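Local coordinates for protein mercuric reductase (Metallosphaera sedula, PDB 4YWO) that probably reduces mercuric ion to elemental mercury with NADPH, working as an FAD-containing homodimer of the pyridine nucleotide-disulfide oxidoreductase family, at residues A[413-417]-A[440-444]. Numbering follows the deposited sequence.
Sequences MIGEA and IAESL
Ile440 O, which lies 3.9 Å from Met413 SD, takes two hydrogen bonds from Ser443: one from its hydroxyl, OG to O 2.7 Å, and one from its amide. The hydroxyl donor sits 19° out of the carbonyl plane. Ser443 OG is placed there by a chi1 of 66°, between its own backbone N and carbonyl carbon, and this bound oxygen also meets the thioether of Met413, with both SD and CE 3.5 Å from OG. The Met413 chain, extended beyond CG, carries its sulfur to the backbone of 440-444, where SD comes within 3.8 Å of Ala441 CA; nearer the backbone, Met413 CB packs on Ala441 CB at 3.9 Å. The contact joins parts of the dimerisation domain around helices 414-422 and 442-449, both against its antiparallel sheet: Met413 touches Ala405, and Leu444 touches Val403, on strand 399-407. Leu444 approaches closest through CD1, 3.7 Å from both Met413 O and Glu416 CD, while CD2 meets Met413 CE and Ala417 CB. The extended Glu416 chain runs past Leu444 in the opposite direction, its OE2 hydrogen-bonded to His435 NE2. Glu412 of the second subunit accepts hydrogen bonds from the amides of Ile440 (at OE2) and Ala441 (at OE1).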
ATOM      1  N   MET A 413       1.953  -2.776  -0.359  1.00 15.19           N
ATOM      2  CA  MET A 413       3.017  -2.887   0.646  1.00 16.98           C
ATOM      3  C   MET A 413       4.204  -3.730   0.187  1.00 17.55           C
ATOM      4  O   MET A 413       5.251  -3.712   0.826  1.00 16.58           O
ATOM      5  CB  MET A 413       2.527  -3.487   1.963  1.00 18.10           C
ATOM      6  CG  MET A 413       2.375  -4.980   1.962  1.00 19.02           C
ATOM      7  SD  MET A 413       1.602  -5.465   3.547  1.00 21.99           S
ATOM      8  CE  MET A 413       1.844  -7.241   3.553  1.00 20.67           C
ATOM      9  N   ILE A 414       4.112  -4.432  -0.932  1.00 16.50           N
ATOM     10  CA  ILE A 414       5.165  -5.373  -1.322  1.00 16.14           C
ATOM     11  C   ILE A 414       6.367  -4.598  -1.787  1.00 18.27           C
ATOM     12  O   ILE A 414       7.495  -5.095  -1.681  1.00 18.12           O
ATOM     13  CB  ILE A 414       4.671  -6.422  -2.331  1.00 16.93           C
ATOM     14  CG1 ILE A 414       5.488  -7.738  -2.244  1.00 17.45           C
ATOM     15  CG2 ILE A 414       4.620  -5.881  -3.763  1.00 18.60           C
ATOM     16  CD1 ILE A 414       5.319  -8.474  -0.965  1.00 19.27           C
ATOM     17  N   GLY A 415       6.219  -3.309  -2.197  1.00 16.04           N
ATOM     18  CA  GLY A 415       7.381  -2.559  -2.542  1.00 17.10           C
ATOM     19  C   GLY A 415       8.198  -2.162  -1.296  1.00 14.81           C
ATOM     20  O   GLY A 415       9.437  -2.075  -1.409  1.00 17.24           O
ATOM     21  N   GLU A 416       7.544  -1.944  -0.170  1.00 15.18           N
ATOM     22  CA  GLU A 416       8.310  -1.790   1.075  1.00 15.20           C
ATOM     23  C   GLU A 416       9.146  -3.001   1.360  1.00 14.58           C
ATOM     24  O   GLU A 416      10.350  -2.870   1.743  1.00 14.54           O
ATOM     25  CB  GLU A 416       7.404  -1.443   2.234  1.00 15.84           C
ATOM     26  CG  GLU A 416       8.093  -1.258   3.548  1.00 17.14           C
ATOM     27  CD  GLU A 416       7.247  -0.932   4.774  1.00 21.79           C
ATOM     28  OE1 GLU A 416       6.052  -0.522   4.651  1.00 22.95           O
ATOM     29  OE2 GLU A 416       7.749  -1.206   5.926  1.00 23.81           O
ATOM     30  N   ALA A 417       8.580  -4.181   1.167  1.00 15.52           N
ATOM     31  CA  ALA A 417       9.342  -5.415   1.370  1.00 16.34           C
ATOM     32  C   ALA A 417      10.488  -5.566   0.385  1.00 15.21           C
ATOM     33  O   ALA A 417      11.581  -5.946   0.823  1.00 14.75           O
ATOM     34  CB  ALA A 417       8.411  -6.643   1.307  1.00 15.83           C
ATOM     35  N   ILE A 440      -2.837  -1.785   6.504  1.00 12.65           N
ATOM     36  CA  ILE A 440      -2.404  -3.203   6.222  1.00 14.05           C
ATOM     37  C   ILE A 440      -0.884  -3.329   6.252  1.00 14.79           C
ATOM     38  O   ILE A 440      -0.373  -4.320   6.741  1.00 15.58           O
ATOM     39  CB  ILE A 440      -3.040  -3.689   4.924  1.00 14.96           C
ATOM     40  CG1 ILE A 440      -4.618  -3.651   4.974  1.00 16.19           C
ATOM     41  CG2 ILE A 440      -2.535  -5.135   4.599  1.00 15.12           C
ATOM     42  CD1 ILE A 440      -5.203  -4.604   5.959  1.00 19.52           C
ATOM     43  N   ALA A 441      -0.192  -2.316   5.793  1.00 14.48           N
ATOM     44  CA  ALA A 441       1.274  -2.325   5.724  1.00 14.34           C
ATOM     45  C   ALA A 441       1.961  -2.504   7.056  1.00 16.93           C
ATOM     46  O   ALA A 441       3.099  -3.015   7.131  1.00 16.61           O
ATOM     47  CB  ALA A 441       1.757  -1.132   5.011  1.00 17.07           C
ATOM     48  N   GLU A 442       1.336  -2.047   8.130  1.00 15.55           N
ATOM     49  CA  GLU A 442       2.040  -2.281   9.391  0.50 16.33           C
ATOM     50  C   GLU A 442       2.121  -3.744   9.757  1.00 17.15           C
ATOM     51  O   GLU A 442       2.984  -4.092  10.620  1.00 16.74           O
ATOM     52  CB  GLU A 442       1.466  -1.610  10.631  0.50 18.50           C
ATOM     53  CG  GLU A 442       0.567  -0.518  10.499  0.50 22.31           C
ATOM     54  CD  GLU A 442      -0.255  -0.325  11.758  0.50 22.78           C
ATOM     55  OE1 GLU A 442       0.284   0.080  12.815  0.50 25.12           O
ATOM     56  OE2 GLU A 442      -1.473  -0.496  11.713  0.50 20.73           O
ATOM     57  N   SER A 443       1.437  -4.631   9.008  1.00 16.23           N
ATOM     58  CA  SER A 443       1.668  -6.090   9.121  1.00 17.11           C
ATOM     59  C   SER A 443       3.126  -6.478   8.857  1.00 15.25           C
ATOM     60  O   SER A 443       3.604  -7.455   9.444  1.00 15.92           O
ATOM     61  CB  SER A 443       0.762  -6.885   8.209  1.00 17.79           C
ATOM     62  OG  SER A 443       1.086  -6.602   6.860  1.00 16.54           O
ATOM     63  N   LEU A 444       3.884  -5.714   8.092  1.00 13.88           N
ATOM     64  CA  LEU A 444       5.329  -5.983   7.886  1.00 13.35           C
ATOM     65  C   LEU A 444       6.101  -5.815   9.193  1.00 15.89           C
ATOM     66  O   LEU A 444       6.965  -6.596   9.496  1.00 18.06           O
ATOM     67  CB  LEU A 444       5.915  -5.059   6.807  1.00 15.64           C
ATOM     68  CG  LEU A 444       5.299  -5.349   5.435  1.00 17.54           C
ATOM     69  CD1 LEU A 444       5.788  -4.295   4.458  1.00 20.46           C
ATOM     70  CD2 LEU A 444       5.742  -6.694   4.898  1.00 18.13           C
TER